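Local coordinates for 3-hydroxyacyl-CoA dehydrogenase (Archaeoglobus fulgidus, PDB 1ZEJ), which probably oxidises a hydroxyl group of its substrate with NAD+ as a member of the 3-hydroxyacyl-CoA dehydrogenase family, and works as a homodimer, at residues E83-K88 with S108-D113; R124-H129 with K151-V156; M137-I142 with S174-F179; E141-R146 with V168-Q173. All blocks are in the same frame, centred on the assembly; numbering follows the deposited sequence.

Contact 1: residues E83-K88 with S108-D113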
# COMPACT_ATOMS: atom_id res chain seq x y z
N GLU A 83 -17.73 11.66 16.42
CA GLU A 83 -16.64 10.83 16.92
C GLU A 83 -16.16 11.27 18.33
O GLU A 83 -15.12 11.94 18.46
CB GLU A 83 -15.43 10.93 15.95
CG GLU A 83 -14.32 9.87 16.20
CD GLU A 83 -14.76 8.44 15.76
OE1 GLU A 83 -15.81 8.32 15.08
OE2 GLU A 83 -14.06 7.45 16.10
N ASP A 84 -16.93 10.91 19.34
CA ASP A 84 -16.68 11.28 20.73
C ASP A 84 -17.24 10.14 21.59
O ASP A 84 -18.37 9.74 21.35
CB ASP A 84 -17.43 12.56 21.02
CG ASP A 84 -17.34 12.97 22.46
OD1 ASP A 84 -16.22 13.27 22.92
OD2 ASP A 84 -18.40 13.01 23.11
N LEU A 85 -16.48 9.65 22.56
CA LEU A 85 -16.92 8.51 23.39
C LEU A 85 -18.26 8.75 24.09
O LEU A 85 -19.18 7.94 23.95
CB LEU A 85 -15.86 8.15 24.45
CG LEU A 85 -16.20 7.01 25.42
CD1 LEU A 85 -16.45 5.69 24.72
CD2 LEU A 85 -15.06 6.84 26.42
N ASN A 86 -18.39 9.84 24.83
CA ASN A 86 -19.61 10.08 25.59
C ASN A 86 -20.86 10.24 24.69
O ASN A 86 -21.96 9.80 25.06
CB ASN A 86 -19.48 11.29 26.53
CG ASN A 86 -18.36 11.12 27.54
OD1 ASN A 86 -17.87 12.11 28.10
ND2 ASN A 86 -17.95 9.88 27.80
N THR A 87 -20.69 10.87 23.53
CA THR A 87 -21.81 11.06 22.59
C THR A 87 -22.27 9.71 22.06
O THR A 87 -23.48 9.43 22.01
CB THR A 87 -21.44 11.95 21.40
OG1 THR A 87 -20.91 13.21 21.86
CG2 THR A 87 -22.66 12.20 20.52
N LYS A 88 -21.33 8.87 21.66
CA LYS A 88 -21.67 7.54 21.14
C LYS A 88 -22.32 6.68 22.21
O LYS A 88 -23.36 6.06 21.97
CB LYS A 88 -20.44 6.82 20.55
CG LYS A 88 -19.98 7.48 19.24
CD LYS A 88 -18.89 6.70 18.53
CE LYS A 88 -18.61 7.26 17.12
NZ LYS A 88 -19.49 6.60 16.08
N SER A 108 -14.42 5.66 13.69
CA SER A 108 -13.13 5.86 13.01
C SER A 108 -11.97 5.36 13.86
O SER A 108 -11.20 4.53 13.43
CB SER A 108 -12.90 7.35 12.69
OG SER A 108 -13.49 7.73 11.46
N VAL A 109 -11.83 5.93 15.06
CA VAL A 109 -10.74 5.55 15.94
C VAL A 109 -11.14 5.34 17.40
O VAL A 109 -10.31 4.82 18.15
CB VAL A 109 -9.62 6.59 15.94
CG1 VAL A 109 -9.01 6.73 14.53
CG2 VAL A 109 -10.11 7.94 16.48
N ILE A 110 -12.33 5.78 17.81
CA ILE A 110 -12.78 5.61 19.19
C ILE A 110 -12.84 4.10 19.43
O ILE A 110 -13.41 3.37 18.62
CB ILE A 110 -14.16 6.25 19.47
CG1 ILE A 110 -14.09 7.79 19.32
CG2 ILE A 110 -14.66 5.93 20.90
CD1 ILE A 110 -13.39 8.48 20.46
N SER A 111 -12.22 3.66 20.51
CA SER A 111 -12.13 2.24 20.87
C SER A 111 -13.51 1.57 21.09
O SER A 111 -14.32 2.04 21.90
CB SER A 111 -11.30 2.16 22.15
OG SER A 111 -11.38 0.93 22.80
N VAL A 112 -13.77 0.47 20.40
CA VAL A 112 -15.01 -0.27 20.57
C VAL A 112 -15.11 -0.88 21.96
O VAL A 112 -16.23 -0.99 22.51
CB VAL A 112 -15.25 -1.36 19.48
CG1 VAL A 112 -15.37 -0.69 18.11
CG2 VAL A 112 -14.14 -2.45 19.49
N ASP A 113 -13.96 -1.25 22.52
CA ASP A 113 -13.96 -1.77 23.89
C ASP A 113 -14.34 -0.67 24.90
O ASP A 113 -15.08 -0.93 25.85
CB ASP A 113 -12.62 -2.41 24.24
CG ASP A 113 -12.48 -3.80 23.60
OD1 ASP A 113 -12.90 -4.77 24.21
OD2 ASP A 113 -11.95 -3.91 22.50

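Contact 2: residues R124-H129 with K151-V156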
# COMPACT_ATOMS: atom_id res chain seq x y z
N ARG A 124 -24.07 -7.75 21.96
CA ARG A 124 -24.61 -7.52 20.61
C ARG A 124 -24.19 -6.17 20.04
O ARG A 124 -24.80 -5.66 19.12
CB ARG A 124 -26.13 -7.74 20.58
CG ARG A 124 -26.89 -6.97 21.62
CD ARG A 124 -26.81 -5.44 21.52
NE ARG A 124 -27.64 -4.90 22.57
CZ ARG A 124 -28.91 -4.54 22.43
NH1 ARG A 124 -29.47 -4.47 21.25
NH2 ARG A 124 -29.60 -4.18 23.48
N PHE A 125 -23.09 -5.63 20.56
CA PHE A 125 -22.52 -4.38 20.08
C PHE A 125 -21.20 -4.71 19.38
O PHE A 125 -20.40 -5.56 19.85
CB PHE A 125 -22.17 -3.43 21.24
CG PHE A 125 -21.37 -2.23 20.80
CD1 PHE A 125 -21.95 -1.26 20.02
CD2 PHE A 125 -20.02 -2.10 21.13
CE1 PHE A 125 -21.22 -0.18 19.55
CE2 PHE A 125 -19.28 -1.02 20.70
CZ PHE A 125 -19.91 -0.02 19.90
N LEU A 126 -20.98 -4.02 18.28
CA LEU A 126 -19.70 -4.11 17.60
C LEU A 126 -19.47 -2.87 16.75
O LEU A 126 -20.39 -2.06 16.54
CB LEU A 126 -19.63 -5.41 16.84
CG LEU A 126 -20.17 -5.73 15.45
CD1 LEU A 126 -20.47 -7.23 15.28
CD2 LEU A 126 -21.19 -4.85 14.87
N GLY A 127 -18.26 -2.74 16.25
CA GLY A 127 -17.91 -1.61 15.39
C GLY A 127 -18.11 -2.09 13.97
O GLY A 127 -17.79 -3.24 13.64
N VAL A 128 -18.63 -1.21 13.12
CA VAL A 128 -18.66 -1.49 11.65
C VAL A 128 -18.11 -0.26 10.97
O VAL A 128 -18.80 0.80 10.93
CB VAL A 128 -20.07 -1.86 11.11
CG1 VAL A 128 -20.08 -1.99 9.63
CG2 VAL A 128 -20.58 -3.12 11.69
N HIS A 129 -16.89 -0.39 10.43
CA HIS A 129 -16.08 0.65 9.85
C HIS A 129 -16.21 0.64 8.32
O HIS A 129 -15.73 -0.26 7.63
CB HIS A 129 -14.64 0.42 10.32
CG HIS A 129 -13.65 1.38 9.78
ND1 HIS A 129 -12.33 1.03 9.55
CD2 HIS A 129 -13.75 2.70 9.44
CE1 HIS A 129 -11.68 2.07 9.07
NE2 HIS A 129 -12.52 3.09 8.98
N LYS A 151 -22.46 -14.89 17.41
CA LYS A 151 -23.75 -14.79 16.71
C LYS A 151 -23.98 -13.42 16.12
O LYS A 151 -24.49 -13.31 15.00
CB LYS A 151 -24.89 -15.15 17.67
CG LYS A 151 -26.23 -14.59 17.36
N THR A 152 -23.61 -12.39 16.89
CA THR A 152 -23.74 -11.01 16.44
C THR A 152 -22.79 -10.73 15.28
O THR A 152 -23.18 -10.14 14.29
CB THR A 152 -23.49 -10.01 17.57
OG1 THR A 152 -24.41 -10.27 18.62
CG2 THR A 152 -23.67 -8.57 17.07
N VAL A 153 -21.55 -11.19 15.40
CA VAL A 153 -20.63 -11.07 14.30
C VAL A 153 -21.12 -11.74 13.03
O VAL A 153 -21.08 -11.14 11.96
CB VAL A 153 -19.23 -11.61 14.65
CG1 VAL A 153 -18.29 -11.36 13.48
CG2 VAL A 153 -18.72 -10.95 15.91
N ALA A 154 -21.53 -13.01 13.13
CA ALA A 154 -21.92 -13.75 11.93
C ALA A 154 -23.16 -13.15 11.24
O ALA A 154 -23.25 -13.12 10.01
CB ALA A 154 -22.17 -15.21 12.28
N PHE A 155 -24.11 -12.68 12.03
CA PHE A 155 -25.27 -11.99 11.53
C PHE A 155 -24.89 -10.72 10.74
O PHE A 155 -25.28 -10.56 9.59
CB PHE A 155 -26.18 -11.60 12.68
CG PHE A 155 -27.46 -10.98 12.23
CD1 PHE A 155 -28.55 -11.77 11.90
CD2 PHE A 155 -27.60 -9.64 12.13
CE1 PHE A 155 -29.79 -11.18 11.49
CE2 PHE A 155 -28.83 -9.05 11.72
CZ PHE A 155 -29.89 -9.83 11.41
N VAL A 156 -24.07 -9.88 11.34
CA VAL A 156 -23.63 -8.63 10.69
C VAL A 156 -22.73 -8.90 9.49
O VAL A 156 -22.92 -8.30 8.44
CB VAL A 156 -22.99 -7.68 11.67
CG1 VAL A 156 -22.53 -6.40 10.96
CG2 VAL A 156 -23.97 -7.34 12.75

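Contact 3: residues M137-I142 with S174-F179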
# COMPACT_ATOMS: atom_id res chain seq x y z
N MSE A 137 -17.19 2.21 -1.90
CA MSE A 137 -15.98 1.48 -1.54
C MSE A 137 -16.41 0.11 -1.02
O MSE A 137 -17.29 0.04 -0.19
CB MSE A 137 -15.20 2.23 -0.45
CG MSE A 137 -14.70 3.58 -0.88
SE MSE A 137 -13.65 3.55 -2.44
CE MSE A 137 -12.01 2.96 -1.72
N PRO A 138 -15.82 -0.98 -1.54
CA PRO A 138 -16.27 -2.33 -1.17
C PRO A 138 -15.91 -2.85 0.21
O PRO A 138 -16.66 -3.70 0.72
CB PRO A 138 -15.64 -3.20 -2.27
CG PRO A 138 -14.45 -2.46 -2.69
CD PRO A 138 -14.82 -1.03 -2.62
N LEU A 139 -14.85 -2.35 0.84
CA LEU A 139 -14.42 -2.91 2.13
C LEU A 139 -15.23 -2.36 3.30
O LEU A 139 -15.50 -1.15 3.39
CB LEU A 139 -12.91 -2.70 2.36
CG LEU A 139 -12.40 -3.31 3.66
CD1 LEU A 139 -12.23 -4.84 3.53
CD2 LEU A 139 -11.13 -2.72 4.06
N VAL A 140 -15.68 -3.27 4.15
CA VAL A 140 -16.21 -2.89 5.45
C VAL A 140 -15.53 -3.78 6.47
O VAL A 140 -15.46 -5.00 6.29
CB VAL A 140 -17.74 -3.02 5.54
CG1 VAL A 140 -18.23 -2.54 6.88
CG2 VAL A 140 -18.38 -2.24 4.46
N GLU A 141 -15.00 -3.17 7.51
CA GLU A 141 -14.40 -3.90 8.62
C GLU A 141 -15.38 -4.01 9.76
O GLU A 141 -16.03 -3.04 10.12
CB GLU A 141 -13.18 -3.19 9.14
CG GLU A 141 -11.98 -3.25 8.21
CD GLU A 141 -10.80 -2.48 8.79
OE1 GLU A 141 -11.04 -1.37 9.35
OE2 GLU A 141 -9.64 -3.00 8.72
N ILE A 142 -15.50 -5.20 10.32
CA ILE A 142 -16.20 -5.36 11.59
C ILE A 142 -15.15 -5.39 12.66
O ILE A 142 -14.22 -6.20 12.56
CB ILE A 142 -16.99 -6.66 11.61
CG1 ILE A 142 -18.12 -6.58 10.56
CG2 ILE A 142 -17.48 -6.99 13.04
CD1 ILE A 142 -18.88 -7.84 10.36
N SER A 174 -9.18 -1.57 14.05
CA SER A 174 -9.16 -1.65 12.60
C SER A 174 -7.79 -2.01 11.99
O SER A 174 -6.77 -1.35 12.30
CB SER A 174 -9.61 -0.30 12.01
OG SER A 174 -9.26 -0.17 10.65
N LEU A 175 -7.77 -2.97 11.07
CA LEU A 175 -6.55 -3.35 10.35
C LEU A 175 -6.12 -2.28 9.37
O LEU A 175 -4.95 -1.97 9.24
CB LEU A 175 -6.74 -4.68 9.60
CG LEU A 175 -7.14 -5.93 10.43
CD1 LEU A 175 -7.11 -7.16 9.53
CD2 LEU A 175 -6.24 -6.16 11.61
N VAL A 176 -7.10 -1.68 8.69
CA VAL A 176 -6.84 -0.53 7.86
C VAL A 176 -6.19 0.61 8.61
O VAL A 176 -5.23 1.16 8.11
CB VAL A 176 -8.17 -0.00 7.19
CG1 VAL A 176 -7.92 1.33 6.51
CG2 VAL A 176 -8.71 -1.05 6.23
N ASN A 177 -6.68 0.98 9.79
CA ASN A 177 -6.09 2.07 10.59
C ASN A 177 -4.66 1.68 10.96
O ASN A 177 -3.73 2.49 10.94
CB ASN A 177 -6.93 2.35 11.84
CG ASN A 177 -8.20 3.18 11.54
OD1 ASN A 177 -8.42 3.59 10.41
ND2 ASN A 177 -9.03 3.37 12.57
N ARG A 178 -4.47 0.39 11.28
CA ARG A 178 -3.13 -0.08 11.71
C ARG A 178 -2.15 0.06 10.57
O ARG A 178 -1.04 0.53 10.78
CB ARG A 178 -3.23 -1.54 12.20
CG ARG A 178 -3.86 -1.63 13.60
CD ARG A 178 -4.01 -3.09 14.02
NE ARG A 178 -2.71 -3.73 14.20
CZ ARG A 178 -2.57 -4.93 14.71
NH1 ARG A 178 -3.64 -5.62 15.08
NH2 ARG A 178 -1.37 -5.45 14.86
N PHE A 179 -2.53 -0.39 9.37
CA PHE A 179 -1.67 -0.29 8.21
C PHE A 179 -1.42 1.17 7.81
O PHE A 179 -0.32 1.51 7.49
CB PHE A 179 -2.18 -1.06 7.00
CG PHE A 179 -1.85 -2.52 7.03
CD1 PHE A 179 -0.54 -2.94 7.13
CD2 PHE A 179 -2.87 -3.47 7.00
CE1 PHE A 179 -0.25 -4.27 7.14
CE2 PHE A 179 -2.57 -4.79 7.01
CZ PHE A 179 -1.28 -5.20 7.08

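Contact 4: residues E141-R146 with V168-Q173. With PE8 (3,6,9,12,15,18,21-heptaoxatricosane-1,23-diol), chain C.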
# COMPACT_ATOMS: atom_id res chain seq x y z
N GLU A 141 -15.00 -3.17 7.51
CA GLU A 141 -14.40 -3.90 8.62
C GLU A 141 -15.38 -4.01 9.76
O GLU A 141 -16.03 -3.04 10.12
CB GLU A 141 -13.18 -3.19 9.14
CG GLU A 141 -11.98 -3.25 8.21
CD GLU A 141 -10.80 -2.48 8.79
OE1 GLU A 141 -11.04 -1.37 9.35
OE2 GLU A 141 -9.64 -3.00 8.72
N ILE A 142 -15.50 -5.20 10.32
CA ILE A 142 -16.20 -5.36 11.59
C ILE A 142 -15.15 -5.39 12.66
O ILE A 142 -14.22 -6.20 12.56
CB ILE A 142 -16.99 -6.66 11.61
CG1 ILE A 142 -18.12 -6.58 10.56
CG2 ILE A 142 -17.48 -6.99 13.04
CD1 ILE A 142 -18.88 -7.84 10.36
N VAL A 143 -15.30 -4.54 13.67
CA VAL A 143 -14.31 -4.44 14.72
C VAL A 143 -15.00 -4.85 16.01
O VAL A 143 -15.89 -4.16 16.48
CB VAL A 143 -13.74 -3.04 14.81
CG1 VAL A 143 -12.60 -2.98 15.84
CG2 VAL A 143 -13.22 -2.58 13.45
N ILE A 144 -14.60 -5.99 16.55
CA ILE A 144 -15.26 -6.53 17.71
C ILE A 144 -14.58 -6.14 19.04
O ILE A 144 -13.37 -5.93 19.13
CB ILE A 144 -15.48 -8.05 17.58
CG1 ILE A 144 -14.20 -8.85 17.70
CG2 ILE A 144 -16.19 -8.35 16.24
CD1 ILE A 144 -14.46 -10.28 18.02
N SER A 145 -15.40 -6.04 20.07
CA SER A 145 -14.88 -5.82 21.41
C SER A 145 -14.65 -7.18 22.05
O SER A 145 -15.05 -8.21 21.48
CB SER A 145 -15.85 -4.99 22.20
OG SER A 145 -16.90 -5.77 22.75
N ARG A 146 -14.07 -7.18 23.25
CA ARG A 146 -13.97 -8.42 24.07
C ARG A 146 -15.31 -8.98 24.51
O ARG A 146 -15.40 -10.11 24.89
CB ARG A 146 -13.07 -8.22 25.29
CG ARG A 146 -13.51 -7.17 26.29
CD ARG A 146 -12.34 -6.87 27.22
NE ARG A 146 -12.79 -6.22 28.45
CZ ARG A 146 -12.96 -4.91 28.58
NH1 ARG A 146 -12.77 -4.08 27.56
NH2 ARG A 146 -13.37 -4.43 29.74
N VAL A 168 -14.02 -7.81 6.41
CA VAL A 168 -12.94 -8.31 7.24
C VAL A 168 -13.30 -8.07 8.71
O VAL A 168 -13.68 -6.95 9.08
CB VAL A 168 -11.58 -7.61 6.92
CG1 VAL A 168 -10.49 -8.08 7.85
CG2 VAL A 168 -11.14 -7.89 5.49
N VAL A 169 -13.20 -9.13 9.53
CA VAL A 169 -13.50 -9.05 10.96
C VAL A 169 -12.21 -8.89 11.72
O VAL A 169 -11.29 -9.68 11.48
CB VAL A 169 -14.24 -10.32 11.44
CG1 VAL A 169 -14.60 -10.17 12.92
CG2 VAL A 169 -15.50 -10.58 10.64
N CYS A 170 -12.14 -7.90 12.61
CA CYS A 170 -10.92 -7.46 13.29
C CYS A 170 -11.24 -7.51 14.77
O CYS A 170 -12.37 -7.22 15.11
CB CYS A 170 -10.61 -5.93 13.01
SG CYS A 170 -10.65 -5.39 11.48
N LYS A 171 -10.26 -7.80 15.61
CA LYS A 171 -10.41 -7.72 17.06
C LYS A 171 -9.86 -6.41 17.58
O LYS A 171 -8.69 -6.08 17.37
CB LYS A 171 -9.74 -8.91 17.77
CG LYS A 171 -10.48 -10.24 17.62
CD LYS A 171 -10.13 -11.22 18.78
CE LYS A 171 -10.71 -12.65 18.55
NZ LYS A 171 -10.14 -13.31 17.34
N GLY A 172 -10.71 -5.65 18.25
CA GLY A 172 -10.33 -4.46 18.99
C GLY A 172 -9.97 -3.23 18.19
O GLY A 172 -10.39 -2.13 18.56
N GLN A 173 -9.16 -3.40 17.13
CA GLN A 173 -8.71 -2.26 16.28
C GLN A 173 -8.87 -2.59 14.83
O GLN A 173 -8.65 -3.72 14.43
CB GLN A 173 -7.23 -1.91 16.50
CG GLN A 173 -6.89 -1.51 17.89
CD GLN A 173 -5.45 -1.21 18.09
OE1 GLN A 173 -4.73 -0.84 17.16
NE2 GLN A 173 -5.00 -1.37 19.32
O1 PE8 C . -7.69 -13.15 17.77
C2 PE8 C . -7.01 -11.99 17.23
C3 PE8 C . -6.92 -12.13 15.73
O4 PE8 C . -8.25 -12.03 15.21
C5 PE8 C . -8.44 -12.68 13.95
C6 PE8 C . -9.89 -13.15 13.78
O7 PE8 C . -10.79 -12.35 14.54
C8 PE8 C . -12.12 -12.53 14.07
C9 PE8 C . -13.11 -12.22 15.19
O10 PE8 C . -13.05 -13.23 16.21
C11 PE8 C . -13.68 -14.46 15.84
C12 PE8 C . -13.99 -15.26 17.10
O13 PE8 C . -15.19 -14.73 17.69
C14 PE8 C . -14.93 -13.78 18.72
C15 PE8 C . -16.20 -13.61 19.56
O16 PE8 C . -15.99 -14.21 20.84
C17 PE8 C . -16.68 -15.43 21.10
C18 PE8 C . -17.35 -15.35 22.48
O19 PE8 C . -16.44 -14.89 23.48
C20 PE8 C . -17.05 -13.91 24.33
C21 PE8 C . -16.43 -13.87 25.73
O22 PE8 C . -15.00 -13.82 25.67
C23 PE8 C . -14.39 -12.95 26.64
C24 PE8 C . -12.99 -12.61 26.16
O25 PE8 C . -13.05 -11.70 25.04

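Contact 1: residues E83-K88 with S108-D113
Glu-83 reaches across to the turn Ser-108 to Ile-110 and shows how one carboxylate can hold a run of backbone amides. From CB the chain leaves with CG anti to the backbone N (chi1 -167°) and then bends; CG1 of Ile-110 lies 3.8 Å from this CG and 3.7 Å from CD. Of the two oxygens, OE1 takes a weak bond from the N-H of Ser-108, 3.3 Å from its N. OE2 does more: it accepts from N of Ile-110 at 3.0 Å, nearly in line with its C-O bond, and from N of Val-109 at 2.9 Å, a donor standing 42° out of the carboxylate plane. Next to this polar grip, Ile-110 CG2 meets Leu-85 CD1 at 4.2 Å, where helix 85-96 begins. Asp-84 caps that helix through OD2, which accepts from both N and OG1 of Thr-87. Glu-83, Lys-88 and Ser-108 are predicted to bind NAD(+), and Lys-88 itself forms a salt bridge with Glu-79. The second subunit's Tyr-235 packs on Ile-110. Amides gathered round one carboxylate would be expected to stabilise its negative charge while fixing the course of the turn that carries Ser-108.

Contact 2: residues R124-H129 with K151-V156
Helix 150-162 packs through Thr-152, Val-153 and Val-156 on Leu-126 and Val-128 of strand 125-130, a helix-on-sheet layer of the Rossmann-type NAD-binding domain. The axes of the short segments 125-129 and 151-156 pass 9.2 Å apart at an angle of 37°, so the helix runs roughly with the strand. Leu-126 and Val-128, alternate residues of the strand, both turn their side chains to the helix.

Leu-126 makes the most varied contacts, touching all three helix residues. Its CG stands between the backbone N and the carbonyl carbon (chi1 84°), and the two methyls beyond divide the helix surface: CD1 comes within 3.9 Å of CG2 of Thr-152 and 4.0 Å of CA of Val-153, whereas CD2 reaches CG2 of Val-156 at 4.3 Å. Leu-126 and Thr-152 pass each other pointing in opposite directions, their flanks in touch. The hydroxyl of Thr-152 lies close to the backbone of Arg-124, with OG1 3.4 Å from CA. That hydroxyl is hydrogen-bonded to Asp-149, while the guanidinium of Arg-124 leads away to the carbonyl oxygens of Ala-101 and Thr-99. Strand 139-144 flanks the same layer, Ile-142 touching both Leu-126 and Val-156. His-129, predicted to be important for catalysis, ends this strand segment but does not meet the helix. One step before it, Val-128 lies aslant to Val-156, with CG2 of the former 3.9 Å from CG1 of the latter.

Contact 3: residues M137-I142 with S174-F179
Ser-174, the N-cap of helix 175-193, meets Glu-141 of strand 139-144, joining the sheet of the NAD-binding domain to the first long helix of the C-terminal part. Hydrogen bonding dominates. Glu-141 extends beyond CG and presents both oxygens: OE1 uses its syn lone pair for OG of Ser-174, a short 2.5 Å, and OE2 accepts from N of Val-176 at 2.9 Å on its syn side, 22° out of the carboxylate plane. As the cap, with OG turned away from its own backbone N (chi1 163°), Ser-174 takes the N-H of Asn-177 while giving its hydroxyl proton to Glu-141. OE1 has a further partner in ND1 of His-129, predicted to be important for catalysis, so Glu-141 probably helps to orient that ring. An alanine at Glu-141 is likely to leave the Val-176 N-H and the Ser-174 hydroxyl without their acceptor and the His-129 ring less restrained.

Around the helix, Arg-178 forms salt bridges with Glu-186 and Glu-193 of the second subunit. CG2 of Val-176 touches the Glu-141 carboxylate, 3.6 Å from its CD; the apolar contact is made by the same methyl, 3.7 Å from CD2 of Leu-139.

Contact 4: residues E141-R146 with V168-Q173
Lys-171 ends in the coil of a PE8 polyether, probably from the crystallisation liquor, beside Ile-144 on the neighbouring strand. The lysine chain bends at its last torsion (chi4 63°), and NZ lies within bonding distance of four PE8 oxygens, O7 at 3.0 Å among them, for its three N-H; the very short approach to O1 is doubtful. The polyether curls part of the way round the ammonium group, somewhat as a crown ether does. Lys-171 and Ile-144 lie side by side, with CG of the lysine 4.0 Å from CG1 of the isoleucine. Ile-144 CD1 rests against the polyether at C14, and its CG2 lies 4.1 Å from CG1 of Val-169, the two side chains meeting at a slant. Were Ile-144 shortened to an alanine, a gap would probably open beside Val-169 and the stem of Lys-171 would lose its CG1 contact.

The opposite face carries Glu-141, Val-143, Val-168 and Cys-170. SG of Cys-170 lies beside the carboxylate of Glu-141, and CG1 of Val-143 presses on the backbone of Gly-172, 3.5 Å from its C. Leu-175 of helix 175-193 packs on Glu-141, Val-168 and Cys-170, and Val-112 on Val-143.

Four backbone bonds alternate from strand to strand, beginning with the N-H of Ile-142 to Val-168 O. Cys-170 N reaches Ile-142 O at 2.7 Å, Cys-170 O takes the N-H of Ile-144, and Gly-172 N, at positive phi (73°), closes the series on Ile-144 O. Parallel neighbours linked through helix 150-162 form a classic beta-alpha-beta unit, here at the sheet edge within this chain.

How the contacts relate
From the N terminus, contact 1 closes first, bringing the start of helix 85-96 to the turn after strand 103-105, and it is complete before the others open. Contact 2 then joins strand 125-130 to helix 150-162. Contacts 3 and 4 both set out from strand 139-144, inside the span of contact 2, and end beyond it, so each crosses contact 2. Contact 4 closes on strand 166-171, and contact 3, sharing Glu-141 and Ile-142 with it, closes later, at helix 175-193. Direct touches unite the set: Asn-177 bonds Ser-108 between contacts 1 and 3, while Asp-113 bridges to Arg-146 between contacts 1 and 4. Together they tie nucleotide-binding sheet, flanking helices and C-terminal part.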